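Local coordinates for protein xyloglucan-specific endo-beta-1,4-glucanase (Uncultured bacterium, PDB 4W88) that acts as a xyloglucan-specific endo-beta-1,4-glucanase of glycoside hydrolase family 5, cleaving internal glucan linkages in this branched plant cell-wall polysaccharide, at residues Ala118-Glu123 with Arg167-Ala172; Lys208-Pro213 with Ile218-His223; Val62-His67 with Ala82-Val87. The protein carries 1 engineered substitution. All blocks are in the same frame, centred on the assembly; numbering follows the deposited sequence.

In the fold
All three contacts belong to one closed, eight-stranded parallel (beta/alpha)8 barrel; only contact 1 lies wholly in its helical layer. Contact 3 comes first along the chain, tying the loop after strand 57-60 to helix 78-92; contact 1 then pairs helices 117-134 and 164-182 of neighbouring units, and contact 2 sets the loop after helix 204-208 against strand 218-223, into which it leads. The centres of contacts 1 and 2 are about 15 Å apart and their segments touch, through a salt bridge from Arg-167 NE to Asp-209 OD2. Contact 3 stands apart, its centre about 22 Å from that of contact 1 and 25 Å from that of contact 2. All are part of the scaffold that carries the glycan-binding pocket.

Contact 1: residues Ala118-Glu123 with Arg167-Ala172; sequences AALCEE and RKLINA
Leu-120 and Leu-169 make one of the two apolar contacts between these helices. Their side chains cross at about a right angle, and the touch is confined to one methyl from each, Leu-120 CD1 against Leu-169 CD2 at 3.8 Å. Leu-120 starts out toward the other helix from its CA, whereas Leu-169 leaves its helix at a slant and gets there by its torsion: with CG anti to the backbone N (chi1 170°), the isobutyl group swings across the gap. Branched, purely apolar leucine suits both places, because both residues are buried.

The second apolar contact is made by sulfur. Cys-121 SG lies 3.9 Å from the carbonyl oxygen of Ala-172, a van der Waals approach with no hydrogen bond, and 4.2 Å from Ala-172 CB. Small residues fit here: this is where the two backbones come nearest, the CA atoms of Cys-121 and Ala-172 being 7.4 Å apart, and Ala-172 offers a single methyl directed at its neighbour. The same cysteine reaches along helix 164-182 to Met-173 and Ala-176, and Leu-120 also touches Met-173, so the row of apolar contacts continues beyond the segment.

Polar links are made elsewhere on helix 164-182. The amide of Asn-171 bridges to the following loop, its OD1 taking the N-H of Glu-211 and its ND2 giving to the carbonyl oxygen of Asp-209.

Packing of this kind joins the helices that follow strands 97-101 and 142-145, neighbours in the outer layer of a (beta/alpha)8, or TIM, barrel.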
loop_
_atom_site.group_PDB
_atom_site.type_symbol
_atom_site.label_atom_id
_atom_site.label_comp_id
_atom_site.label_asym_id
_atom_site.label_seq_id
_atom_site.Cartn_x
_atom_site.Cartn_y
_atom_site.Cartn_z
ATOM N N ALA A 118 10.988 -12.778 -17.767
ATOM C CA ALA A 118 11.014 -11.773 -18.793
ATOM C C ALA A 118 9.646 -11.193 -19.015
ATOM O O ALA A 118 9.497 -9.982 -19.031
ATOM C CB ALA A 118 11.607 -12.331 -20.107
ATOM N N ALA A 119 8.625 -12.033 -19.228
ATOM C CA ALA A 119 7.286 -11.558 -19.463
ATOM C C ALA A 119 6.774 -10.718 -18.313
ATOM O O ALA A 119 6.067 -9.721 -18.534
ATOM C CB ALA A 119 6.315 -12.721 -19.677
ATOM N N LEU A 120 7.102 -11.125 -17.089
ATOM C CA LEU A 120 6.698 -10.370 -15.878
ATOM C C LEU A 120 7.331 -8.987 -15.771
ATOM O O LEU A 120 6.616 -7.966 -15.581
ATOM C CB LEU A 120 7.013 -11.142 -14.585
ATOM C CG LEU A 120 6.151 -12.417 -14.421
ATOM C CD1 LEU A 120 6.740 -13.352 -13.379
ATOM C CD2 LEU A 120 4.670 -12.188 -14.097
ATOM N N CYS A 121 8.642 -8.942 -15.962
ATOM C CA CYS A 121 9.343 -7.708 -15.937
ATOM C C CYS A 121 8.857 -6.735 -17.022
ATOM O O CYS A 121 8.754 -5.514 -16.766
ATOM C CB CYS A 121 10.867 -7.932 -16.084
ATOM S SG CYS A 121 11.629 -8.466 -14.556
ATOM N N GLU A 122 8.651 -7.281 -18.216
ATOM C CA GLU A 122 8.297 -6.487 -19.358
ATOM C C GLU A 122 6.890 -5.887 -19.188
ATOM O O GLU A 122 6.664 -4.672 -19.506
ATOM C CB GLU A 122 8.389 -7.304 -20.654
ATOM C CG GLU A 122 9.832 -7.598 -20.983
ATOM C CD GLU A 122 10.038 -8.603 -22.082
ATOM O OE1 GLU A 122 9.170 -8.816 -22.943
ATOM O OE2 GLU A 122 11.221 -9.079 -22.115
ATOM N N GLU A 123 5.979 -6.708 -18.665
ATOM C CA GLU A 123 4.611 -6.205 -18.432
ATOM C C GLU A 123 4.641 -5.078 -17.350
ATOM O O GLU A 123 4.026 -4.028 -17.527
ATOM C CB GLU A 123 3.590 -7.288 -18.092
ATOM C CG GLU A 123 2.226 -6.686 -17.847
ATOM C CD GLU A 123 1.017 -7.613 -18.005
ATOM O OE1 GLU A 123 -0.128 -7.099 -17.957
ATOM O OE2 GLU A 123 1.224 -8.827 -18.196
ATOM N N ARG A 167 11.990 -14.789 -4.436
ATOM C CA ARG A 167 12.543 -13.584 -3.908
ATOM C C ARG A 167 13.594 -12.970 -4.849
ATOM O O ARG A 167 13.648 -11.749 -4.933
ATOM C CB ARG A 167 13.073 -13.781 -2.507
ATOM C CG ARG A 167 11.960 -14.064 -1.524
ATOM C CD ARG A 167 12.441 -14.009 -0.099
ATOM N NE ARG A 167 13.345 -15.058 0.272
ATOM C CZ ARG A 167 13.016 -16.252 0.791
ATOM N NH1 ARG A 167 11.787 -16.610 0.933
ATOM N NH2 ARG A 167 13.977 -17.095 1.121
ATOM N N LYS A 168 14.396 -13.792 -5.545
ATOM C CA LYS A 168 15.259 -13.281 -6.635
ATOM C C LYS A 168 14.440 -12.565 -7.724
ATOM O O LYS A 168 14.842 -11.502 -8.203
ATOM C CB LYS A 168 16.235 -14.353 -7.241
ATOM C CG LYS A 168 17.252 -15.007 -6.310
ATOM C CD LYS A 168 18.291 -15.879 -7.088
ATOM C CE LYS A 168 17.823 -17.321 -7.365
ATOM N NZ LYS A 168 18.099 -18.366 -6.308
ATOM N N LEU A 169 13.309 -13.170 -8.127
ATOM C CA LEU A 169 12.418 -12.586 -9.128
ATOM C C LEU A 169 11.865 -11.252 -8.635
ATOM O O LEU A 169 11.786 -10.296 -9.407
ATOM C CB LEU A 169 11.286 -13.560 -9.462
ATOM C CG LEU A 169 10.141 -13.035 -10.316
ATOM C CD1 LEU A 169 10.650 -12.630 -11.716
ATOM C CD2 LEU A 169 9.051 -14.065 -10.459
ATOM N N ILE A 170 11.518 -11.162 -7.359
ATOM C CA ILE A 170 10.996 -9.888 -6.802
ATOM C C ILE A 170 12.059 -8.811 -6.957
ATOM O O ILE A 170 11.781 -7.682 -7.381
ATOM C CB ILE A 170 10.597 -10.012 -5.359
ATOM C CG1 ILE A 170 9.338 -10.913 -5.276
ATOM C CG2 ILE A 170 10.315 -8.606 -4.786
ATOM C CD1 ILE A 170 8.092 -10.570 -6.089
ATOM N N ASN A 171 13.302 -9.174 -6.645
ATOM C CA ASN A 171 14.378 -8.188 -6.826
ATOM C C ASN A 171 14.508 -7.681 -8.294
ATOM O O ASN A 171 14.704 -6.471 -8.508
ATOM C CB ASN A 171 15.771 -8.657 -6.315
ATOM C CG ASN A 171 15.788 -8.896 -4.835
ATOM O OD1 ASN A 171 15.111 -8.224 -4.058
ATOM N ND2 ASN A 171 16.523 -9.918 -4.429
ATOM N N ALA A 172 14.401 -8.603 -9.253
ATOM C CA ALA A 172 14.433 -8.242 -10.661
ATOM C C ALA A 172 13.252 -7.340 -11.040
ATOM O O ALA A 172 13.395 -6.368 -11.732
ATOM C CB ALA A 172 14.414 -9.498 -11.519
#

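Contact 2: residues Lys208-Pro213 with Ile218-His223; sequences KDLEIP and IAVALH
Leu-210 and Val-220 point at each other tip to tip where the outside of the TIM barrel meets the loop leading into its sixth strand, 218-223. The end of the leucine meets the fork of the valine: Leu-210 CD2 is 3.8 Å from Val-220 CG1 and 4.0 Å from CG2, so one methyl is held against both branches. Leucine is long enough to bridge the distance from the loop, and with its CG anti to the backbone N (chi1 -178°) the chain is stretched toward the sheet. Beta-branched valine is at home on the strand, where it faces outward from the barrel and also touches Leu-260 of helix 246-261.

The loop, which takes up Leu-210, Glu-211, Ile-212 and Pro-213 in an extended conformation, lies between helices 164-182 and 246-261. Leu-210 rests on Asn-174 of the first, and Ile-212 on Leu-260 of the second. Farther along the segment, His-223 ND1 is hydrogen-bonded to OE2 of Glu-149, a residue of the glycan pocket.

Nearer the start of the strand, Pro-213 and Ile-218 both direct their CB atoms across the gap and both touch Ile-178. Proline, with no N-H to pair, suits a loop of no regular structure. Ile-218 carries its CG1 between the backbone N and carbonyl carbon (chi1 67°), and its CD1 ends 4.2 Å from Pro-213 CD.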
loop_
_atom_site.group_PDB
_atom_site.type_symbol
_atom_site.label_atom_id
_atom_site.label_comp_id
_atom_site.label_asym_id
_atom_site.label_seq_id
_atom_site.Cartn_x
_atom_site.Cartn_y
_atom_site.Cartn_z
ATOM N N LYS A 208 16.202 -10.546 4.591
ATOM C CA LYS A 208 17.584 -10.938 4.286
ATOM C C LYS A 208 17.800 -11.038 2.769
ATOM O O LYS A 208 18.852 -10.699 2.282
ATOM C CB LYS A 208 17.941 -12.252 4.994
ATOM C CG LYS A 208 19.347 -12.737 4.815
ATOM C CD LYS A 208 19.566 -14.039 5.606
ATOM C CE LYS A 208 19.484 -13.837 7.124
ATOM N NZ LYS A 208 19.883 -15.034 7.932
ATOM N N ASP A 209 16.802 -11.436 2.004
ATOM C CA ASP A 209 17.014 -11.601 0.560
ATOM C C ASP A 209 16.706 -10.372 -0.262
ATOM O O ASP A 209 16.828 -10.425 -1.467
ATOM C CB ASP A 209 16.162 -12.760 0.010
ATOM C CG ASP A 209 16.759 -14.121 0.326
ATOM O OD1 ASP A 209 17.919 -14.187 0.791
ATOM O OD2 ASP A 209 16.080 -15.137 0.134
ATOM N N LEU A 210 16.203 -9.314 0.334
ATOM C CA LEU A 210 15.781 -8.136 -0.431
ATOM C C LEU A 210 16.988 -7.332 -0.867
ATOM O O LEU A 210 17.768 -6.874 -0.056
ATOM C CB LEU A 210 14.895 -7.217 0.401
ATOM C CG LEU A 210 14.349 -5.967 -0.304
ATOM C CD1 LEU A 210 13.277 -6.319 -1.336
ATOM C CD2 LEU A 210 13.781 -5.029 0.720
ATOM N N GLU A 211 17.130 -7.142 -2.166
ATOM C CA GLU A 211 18.192 -6.286 -2.716
ATOM C C GLU A 211 17.822 -4.843 -2.561
ATOM O O GLU A 211 16.676 -4.447 -2.856
ATOM C CB GLU A 211 18.342 -6.574 -4.195
ATOM C CG GLU A 211 19.523 -5.944 -4.836
ATOM C CD GLU A 211 19.650 -6.346 -6.283
ATOM O OE1 GLU A 211 19.202 -7.468 -6.674
ATOM O OE2 GLU A 211 20.171 -5.498 -7.029
ATOM N N ILE A 212 18.758 -4.041 -2.075
ATOM C CA ILE A 212 18.467 -2.631 -1.900
ATOM C C ILE A 212 19.050 -1.876 -3.093
ATOM O O ILE A 212 20.260 -1.835 -3.287
ATOM C CB ILE A 212 19.114 -2.096 -0.615
ATOM C CG1 ILE A 212 18.706 -2.948 0.601
ATOM C CG2 ILE A 212 18.838 -0.609 -0.439
ATOM C CD1 ILE A 212 17.227 -3.024 0.832
ATOM N N PRO A 213 18.213 -1.187 -3.862
ATOM C CA PRO A 213 18.745 -0.419 -4.975
ATOM C C PRO A 213 19.730 0.669 -4.585
ATOM O O PRO A 213 19.592 1.305 -3.534
ATOM C CB PRO A 213 17.499 0.253 -5.532
ATOM C CG PRO A 213 16.365 -0.614 -5.090
ATOM C CD PRO A 213 16.761 -0.997 -3.740
ATOM N N ILE A 218 14.441 5.834 -3.102
ATOM C CA ILE A 218 13.552 4.725 -2.909
ATOM C C ILE A 218 13.157 4.556 -1.463
ATOM O O ILE A 218 13.791 5.087 -0.523
ATOM C CB ILE A 218 14.127 3.420 -3.489
ATOM C CG1 ILE A 218 15.361 2.945 -2.724
ATOM C CG2 ILE A 218 14.405 3.585 -4.945
ATOM C CD1 ILE A 218 15.061 2.154 -1.454
ATOM N N ALA A 219 12.080 3.799 -1.272
ATOM C CA ALA A 219 11.687 3.316 0.064
ATOM C C ALA A 219 11.208 1.875 -0.101
ATOM O O ALA A 219 10.873 1.454 -1.204
ATOM C CB ALA A 219 10.562 4.194 0.688
ATOM N N VAL A 220 11.158 1.178 1.020
ATOM C CA VAL A 220 10.698 -0.193 1.097
ATOM C C VAL A 220 9.327 -0.262 1.847
ATOM O O VAL A 220 9.209 0.253 2.964
ATOM C CB VAL A 220 11.696 -1.117 1.778
ATOM C CG1 VAL A 220 11.122 -2.541 1.849
ATOM C CG2 VAL A 220 13.032 -1.076 1.023
ATOM N N ALA A 221 8.329 -0.837 1.169
ATOM C CA ALA A 221 6.998 -1.013 1.665
ATOM C C ALA A 221 6.857 -2.449 2.224
ATOM O O ALA A 221 7.337 -3.461 1.629
ATOM C CB ALA A 221 5.978 -0.790 0.565
ATOM N N LEU A 222 6.200 -2.474 3.376
ATOM C CA LEU A 222 5.763 -3.691 4.069
ATOM C C LEU A 222 4.322 -3.581 4.459
ATOM O O LEU A 222 3.831 -2.500 4.659
ATOM C CB LEU A 222 6.671 -3.956 5.311
ATOM C CG LEU A 222 8.137 -4.041 4.960
ATOM C CD1 LEU A 222 8.919 -3.981 6.228
ATOM C CD2 LEU A 222 8.501 -5.316 4.141
ATOM N N HIS A 223 3.660 -4.730 4.669
ATOM C CA HIS A 223 2.343 -4.753 5.239
ATOM C C HIS A 223 2.404 -5.555 6.526
ATOM O O HIS A 223 2.861 -6.679 6.519
ATOM C CB HIS A 223 1.320 -5.393 4.324
ATOM C CG HIS A 223 1.062 -4.638 3.069
ATOM N ND1 HIS A 223 0.296 -5.135 2.014
ATOM C CD2 HIS A 223 1.425 -3.389 2.710
ATOM C CE1 HIS A 223 0.238 -4.219 1.075
ATOM N NE2 HIS A 223 0.895 -3.157 1.484
#

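Contact 3: residues Val62-His67 with Ala82-Val87; sequences VTFANH and ARVKEV
Val-62 and Val-84 bring the two backbones nearest, with their CA atoms 7.8 Å apart, where the loop after the second strand of the TIM barrel passes the helix of the same beta-alpha unit. The loop is extended through Val-62 and Thr-63, then bends at Phe-64 into a short 3-10 turn in which the N-H of His-67 bonds to Phe-64 O. The partner, Ala-82 to Val-87, is a stretch of regular helix within helix 78-92.

Across the gap the valines meet tip to tip, Val-62 CG1 and Val-84 CG2 being 3.9 Å apart. Compact, beta-branched side chains fit this buried spot, and both also lie against Leu-100 of strand 97-101. The same Val-84 methyl approaches Phe-64 CE1 obliquely, at 4.4 Å. Within the loop, Val-62 CG1 packs on one face of the Phe-64 ring, 3.4 Å above its plane and displaced toward the rim, so this methyl is shared between ring and helix. Trp-80 meets the phenylalanine ring nearly perpendicularly.

Arg-83, on the helix, is buried but well satisfied: its NE forms a salt bridge with Glu-34, NH2 bonds to Thr-42 O, and NH1 to Tyr-90 OH. Val-87 CG2 sits over the centre of the guanidinium group, 3.6 Å from its plane. Arg-83 NH1 also forms a salt bridge to Glu-86 OE1 at 2.9 Å, its partner close to the guanidinium plane but itself approached from above the carboxylate, 48° out of that plane.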
loop_
_atom_site.group_PDB
_atom_site.type_symbol
_atom_site.label_atom_id
_atom_site.label_comp_id
_atom_site.label_asym_id
_atom_site.label_seq_id
_atom_site.Cartn_x
_atom_site.Cartn_y
_atom_site.Cartn_z
ATOM N N VAL A 62 -4.793 0.654 -7.209
ATOM C CA VAL A 62 -5.389 0.564 -8.527
ATOM C C VAL A 62 -5.053 -0.795 -9.160
ATOM O O VAL A 62 -3.883 -1.174 -9.205
ATOM C CB VAL A 62 -4.911 1.640 -9.477
ATOM C CG1 VAL A 62 -5.646 1.564 -10.781
ATOM C CG2 VAL A 62 -5.119 3.031 -8.894
ATOM N N THR A 63 -6.056 -1.490 -9.680
ATOM C CA THR A 63 -5.792 -2.719 -10.415
ATOM C C THR A 63 -5.977 -2.371 -11.871
ATOM O O THR A 63 -7.063 -1.947 -12.316
ATOM C CB THR A 63 -6.762 -3.904 -10.017
ATOM O OG1 THR A 63 -6.610 -4.112 -8.580
ATOM C CG2 THR A 63 -6.370 -5.158 -10.766
ATOM N N PHE A 64 -4.918 -2.603 -12.635
ATOM C CA PHE A 64 -4.933 -2.198 -14.051
ATOM C C PHE A 64 -5.320 -3.312 -14.999
ATOM O O PHE A 64 -5.826 -3.032 -16.070
ATOM C CB PHE A 64 -3.540 -1.698 -14.403
ATOM C CG PHE A 64 -3.260 -0.373 -13.780
ATOM C CD1 PHE A 64 -3.718 0.801 -14.421
ATOM C CD2 PHE A 64 -2.603 -0.272 -12.573
ATOM C CE1 PHE A 64 -3.479 2.041 -13.828
ATOM C CE2 PHE A 64 -2.406 1.016 -11.981
ATOM C CZ PHE A 64 -2.885 2.173 -12.611
ATOM N N ALA A 65 -5.049 -4.568 -14.599
ATOM C CA ALA A 65 -5.150 -5.700 -15.486
ATOM C C ALA A 65 -6.315 -5.645 -16.521
ATOM O O ALA A 65 -6.082 -5.774 -17.749
ATOM C CB ALA A 65 -5.213 -7.016 -14.706
ATOM N N ASN A 66 -7.550 -5.579 -16.027
ATOM C CA ASN A 66 -8.674 -5.614 -16.955
ATOM C C ASN A 66 -8.836 -4.369 -17.867
ATOM O O ASN A 66 -9.623 -4.399 -18.840
ATOM C CB ASN A 66 -9.949 -5.797 -16.199
ATOM C CG ASN A 66 -10.050 -7.143 -15.570
ATOM O OD1 ASN A 66 -9.419 -8.122 -15.993
ATOM N ND2 ASN A 66 -10.835 -7.218 -14.535
ATOM N N HIS A 67 -8.028 -3.358 -17.606
ATOM C CA HIS A 67 -8.043 -2.101 -18.385
ATOM C C HIS A 67 -6.896 -2.053 -19.374
ATOM O O HIS A 67 -6.682 -1.043 -20.008
ATOM C CB HIS A 67 -7.998 -0.886 -17.446
ATOM C CG HIS A 67 -9.016 -0.928 -16.348
ATOM N ND1 HIS A 67 -10.362 -0.619 -16.519
ATOM C CD2 HIS A 67 -8.913 -1.431 -15.104
ATOM C CE1 HIS A 67 -11.004 -0.880 -15.384
ATOM N NE2 HIS A 67 -10.143 -1.357 -14.509
ATOM N N ALA A 82 -7.566 8.269 -17.353
ATOM C CA ALA A 82 -8.187 9.544 -17.004
ATOM C C ALA A 82 -8.840 9.532 -15.633
ATOM O O ALA A 82 -8.666 10.464 -14.854
ATOM C CB ALA A 82 -9.120 10.023 -18.064
ATOM N N ARG A 83 -9.521 8.438 -15.308
ATOM C CA ARG A 83 -10.171 8.340 -14.008
ATOM C C ARG A 83 -9.207 8.229 -12.868
ATOM O O ARG A 83 -9.370 8.890 -11.863
ATOM C CB ARG A 83 -11.181 7.193 -13.997
ATOM C CG ARG A 83 -11.922 7.052 -12.699
ATOM C CD ARG A 83 -12.633 8.348 -12.287
ATOM N NE ARG A 83 -13.257 8.146 -11.005
ATOM C CZ ARG A 83 -13.575 9.132 -10.158
ATOM N NH1 ARG A 83 -13.392 10.396 -10.478
ATOM N NH2 ARG A 83 -14.019 8.845 -8.962
ATOM N N VAL A 84 -8.183 7.414 -13.050
ATOM C CA VAL A 84 -7.094 7.318 -12.067
ATOM C C VAL A 84 -6.493 8.682 -11.801
ATOM O O VAL A 84 -6.359 9.088 -10.641
ATOM C CB VAL A 84 -6.026 6.361 -12.539
ATOM C CG1 VAL A 84 -4.866 6.339 -11.583
ATOM C CG2 VAL A 84 -6.621 4.923 -12.605
ATOM N N LYS A 85 -6.224 9.437 -12.888
ATOM C CA LYS A 85 -5.680 10.785 -12.738
ATOM C C LYS A 85 -6.666 11.731 -11.977
ATOM O O LYS A 85 -6.241 12.545 -11.157
ATOM C CB LYS A 85 -5.367 11.321 -14.111
ATOM C CG LYS A 85 -4.867 12.722 -14.138
ATOM C CD LYS A 85 -4.281 13.160 -15.529
ATOM C CE LYS A 85 -2.900 12.569 -15.673
ATOM N NZ LYS A 85 -2.147 13.256 -16.822
ATOM N N GLU A 86 -7.978 11.621 -12.224
ATOM C CA GLU A 86 -8.983 12.422 -11.511
ATOM C C GLU A 86 -8.925 12.183 -10.005
ATOM O O GLU A 86 -9.062 13.092 -9.251
ATOM C CB GLU A 86 -10.392 12.112 -11.931
ATOM C CG GLU A 86 -10.826 12.615 -13.222
ATOM C CD GLU A 86 -12.329 12.624 -13.261
ATOM O OE1 GLU A 86 -12.972 11.665 -13.020
ATOM O OE2 GLU A 86 -12.896 13.652 -13.536
ATOM N N VAL A 87 -8.744 10.927 -9.609
ATOM C CA VAL A 87 -8.730 10.560 -8.204
ATOM C C VAL A 87 -7.447 11.045 -7.533
ATOM O O VAL A 87 -7.490 11.638 -6.441
ATOM C CB VAL A 87 -8.960 9.064 -8.031
ATOM C CG1 VAL A 87 -8.872 8.705 -6.578
ATOM C CG2 VAL A 87 -10.375 8.727 -8.509
#